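Local coordinates for DUF2520 domain-containing protein (Thermotoga maritima, PDB 2I76) that is of unknown function but binds NADPH and is probably a dehydrogenase, at the interface of chains A and B. Numbering follows the deposited sequence. Chains: chain A/B, Hypothetical protein.

The interface of chains A and B. Residues chain A 175-176, 179, 191, 194; chain B 205, 209-211, 253.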
ATOM      1  N   ALA A 175      -8.821   1.700   3.384  1.00 16.31           N
ATOM      2  CA  ALA A 175      -9.430   0.398   3.598  1.00 16.30           C
ATOM      3  C   ALA A 175     -10.790   0.596   4.275  1.00 16.29           C
ATOM      4  O   ALA A 175     -11.744  -0.132   4.023  1.00 16.81           O
ATOM      5  CB  ALA A 175      -8.521  -0.469   4.473  1.00 16.38           C
ATOM      6  N   TYR A 176     -10.872   1.610   5.124  1.00 17.42           N
ATOM      7  CA  TYR A 176     -12.090   1.911   5.876  1.00 17.61           C
ATOM      8  C   TYR A 176     -13.220   2.373   4.961  1.00 18.07           C
ATOM      9  O   TYR A 176     -14.353   1.882   5.034  1.00 16.72           O
ATOM     10  CB  TYR A 176     -11.757   2.980   6.912  1.00 16.45           C
ATOM     11  CG  TYR A 176     -12.939   3.594   7.621  1.00 18.31           C
ATOM     12  CD1 TYR A 176     -13.501   2.992   8.760  1.00 18.07           C
ATOM     13  CD2 TYR A 176     -13.446   4.842   7.212  1.00 17.94           C
ATOM     14  CE1 TYR A 176     -14.526   3.632   9.478  1.00 15.96           C
ATOM     15  CE2 TYR A 176     -14.467   5.480   7.920  1.00 15.26           C
ATOM     16  CZ  TYR A 176     -14.992   4.873   9.049  1.00 15.49           C
ATOM     17  OH  TYR A 176     -15.956   5.534   9.763  1.00 17.77           O
ATOM     18  N   LYS A 179     -14.418  -0.676   2.769  1.00 21.79           N
ATOM     19  CA  LYS A 179     -15.139  -1.685   3.535  1.00 22.64           C
ATOM     20  C   LYS A 179     -16.509  -1.147   3.856  1.00 23.53           C
ATOM     21  O   LYS A 179     -17.485  -1.886   3.929  1.00 23.34           O
ATOM     22  CB  LYS A 179     -14.420  -2.014   4.840  1.00 21.40           C
ATOM     23  CG  LYS A 179     -15.280  -2.798   5.823  1.00 18.60           C
ATOM     24  CD  LYS A 179     -14.498  -3.135   7.066  1.00 16.91           C
ATOM     25  CE  LYS A 179     -15.288  -4.059   7.968  1.00 16.83           C
ATOM     26  NZ  LYS A 179     -14.508  -4.465   9.176  1.00 15.45           N
ATOM     27  N   GLU A 191     -12.703  -7.327   3.708  1.00 37.52           N
ATOM     28  CA  GLU A 191     -11.261  -7.211   3.964  1.00 35.53           C
ATOM     29  C   GLU A 191     -10.429  -8.015   2.976  1.00 36.06           C
ATOM     30  O   GLU A 191      -9.355  -7.577   2.562  1.00 36.80           O
ATOM     31  CB  GLU A 191     -10.904  -7.664   5.386  1.00 34.37           C
ATOM     32  CG  GLU A 191     -10.945  -6.588   6.464  1.00 30.99           C
ATOM     33  CD  GLU A 191     -12.350  -6.317   6.959  1.00 31.52           C
ATOM     34  OE1 GLU A 191     -13.215  -7.216   6.812  1.00 31.77           O
ATOM     35  OE2 GLU A 191     -12.585  -5.218   7.507  1.00 30.72           O
ATOM     36  N   ILE A 194     -10.562  -6.242  -0.199  1.00 27.05           N
ATOM     37  CA  ILE A 194      -9.732  -5.055  -0.018  1.00 26.15           C
ATOM     38  C   ILE A 194      -8.258  -5.409  -0.105  1.00 27.23           C
ATOM     39  O   ILE A 194      -7.492  -4.753  -0.812  1.00 29.10           O
ATOM     40  CB  ILE A 194      -9.946  -4.392   1.372  1.00 28.22           C
ATOM     41  CG1 ILE A 194     -11.379  -3.889   1.511  1.00 29.67           C
ATOM     42  CG2 ILE A 194      -8.977  -3.233   1.555  1.00 25.33           C
ATOM     43  CD1 ILE A 194     -11.784  -2.912   0.439  1.00 32.62           C
TER
ATOM     44  N   ILE B 205      -4.408  -5.354   7.103  1.00 33.32           N
ATOM     45  CA  ILE B 205      -5.811  -5.012   6.899  1.00 34.34           C
ATOM     46  C   ILE B 205      -6.586  -6.317   6.796  1.00 35.28           C
ATOM     47  O   ILE B 205      -7.787  -6.350   7.058  1.00 37.09           O
ATOM     48  CB  ILE B 205      -6.034  -4.170   5.596  1.00 32.75           C
ATOM     49  CG1 ILE B 205      -6.326  -2.709   5.947  1.00 28.89           C
ATOM     50  CG2 ILE B 205      -7.182  -4.739   4.778  1.00 32.26           C
ATOM     51  CD1 ILE B 205      -5.138  -1.979   6.553  1.00 28.04           C
ATOM     52  N   ARG B 209      -9.365  -7.259  10.885  1.00 45.68           N
ATOM     53  CA  ARG B 209     -10.339  -6.515  10.103  1.00 46.16           C
ATOM     54  C   ARG B 209      -9.950  -5.030  10.297  1.00 45.67           C
ATOM     55  O   ARG B 209      -9.237  -4.708  11.240  1.00 46.81           O
ATOM     56  CB  ARG B 209     -11.751  -6.807  10.613  1.00 47.39           C
ATOM     57  CG  ARG B 209     -11.983  -6.407  12.058  1.00 48.81           C
ATOM     58  CD  ARG B 209     -13.430  -6.637  12.455  1.00 48.14           C
ATOM     59  NE  ARG B 209     -13.726  -8.053  12.608  1.00 47.94           N
ATOM     60  CZ  ARG B 209     -13.248  -8.811  13.589  1.00 48.78           C
ATOM     61  NH1 ARG B 209     -12.442  -8.280  14.510  1.00 47.56           N
ATOM     62  NH2 ARG B 209     -13.588 -10.094  13.660  1.00 48.62           N
ATOM     63  N   VAL B 210     -10.398  -4.139   9.418  1.00 44.88           N
ATOM     64  CA  VAL B 210     -10.039  -2.716   9.499  1.00 44.35           C
ATOM     65  C   VAL B 210     -10.023  -2.073  10.885  1.00 45.05           C
ATOM     66  O   VAL B 210      -9.035  -1.439  11.273  1.00 45.05           O
ATOM     67  CB  VAL B 210     -10.961  -1.841   8.605  1.00 45.40           C
ATOM     68  CG1 VAL B 210     -10.587  -0.365   8.750  1.00 43.07           C
ATOM     69  CG2 VAL B 210     -10.840  -2.265   7.149  1.00 45.14           C
ATOM     70  N   GLU B 211     -11.117  -2.227  11.620  1.00 44.55           N
ATOM     71  CA  GLU B 211     -11.244  -1.632  12.949  1.00 43.93           C
ATOM     72  C   GLU B 211     -10.197  -2.015  13.996  1.00 42.70           C
ATOM     73  O   GLU B 211     -10.028  -1.305  14.989  1.00 42.61           O
ATOM     74  CB  GLU B 211     -12.634  -1.930  13.507  1.00 45.08           C
ATOM     75  CG  GLU B 211     -13.750  -1.481  12.593  1.00 46.21           C
ATOM     76  CD  GLU B 211     -13.903  -2.370  11.379  1.00 45.83           C
ATOM     77  OE1 GLU B 211     -14.427  -1.891  10.352  1.00 45.39           O
ATOM     78  OE2 GLU B 211     -13.512  -3.553  11.458  1.00 45.45           O
ATOM     79  N   VAL B 253     -11.847   5.215  12.337  1.00 33.97           N
ATOM     80  CA  VAL B 253     -11.376   3.842  12.421  1.00 35.51           C
ATOM     81  C   VAL B 253     -11.017   3.576  13.877  1.00 36.78           C
ATOM     82  O   VAL B 253     -11.645   2.752  14.539  1.00 35.56           O
ATOM     83  CB  VAL B 253     -10.119   3.603  11.562  1.00 33.66           C
ATOM     84  CG1 VAL B 253      -9.570   2.205  11.831  1.00 31.01           C
ATOM     85  CG2 VAL B 253     -10.454   3.781  10.094  1.00 32.79           C
TER
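Helices 171-183 and 190-207 of chain A pack against chain B where its helix 191-207 ends and, past the extended B:Arg209, the chain turns into the short helix 210-213. This all-helical patch of the DUF2520 family region belongs to a two-fold symmetric interface of the deposited assembly, which may be the biological dimer, so it recurs with the chains exchanged. A:Lys179 leaves its helix with CG anti to the backbone N (chi1 166°) and runs fully extended, meeting B:Glu211 tip to tip. Capping the carboxylate fork, the ammonium A:Lys179 NZ lies 2.7 Å from B:Glu211 OE2 and 2.8 Å from B:Glu211 OE1, both oxygens using their syn lone pairs. The same A:Lys179 NZ donates to the syn lone pair of A:Glu191 OE2 at 2.7 Å, a salt bridge within chain A that is likely to ease the repulsion between the two carboxylates. A:Glu191, bent at chi2 (81°), thereby offers OE2 to a second donor: the backbone N of B:Val210 approaches A:Glu191 OE2 at 3.1 Å, nearly straight (166° at H) but from above the carboxylate plane. An alanine in place of A:Lys179 would probably remove the ammonium that bridges the carboxylates of A:Glu191 and B:Glu211 and take away part of the aliphatic packing on B:Val210 CG2. That methyl lies 3.8 Å from A:Lys179 CD, while B:Val210 CG1, anti to the backbone N, lies against CA and CB of A:Tyr176. Alongside, A:Ala175 CB rests 3.5 Å from B:Ile205 CG1, and A:Ile194 crosses B:Ile205 obliquely, CG2 against CG2. At the other end A:Tyr176 and B:Val253 slide past one another in opposite directions, B:Val253 CG2 sitting over the face of the ring at its CG-CD1 bond, 3.4 Å from A:Tyr176 CD1.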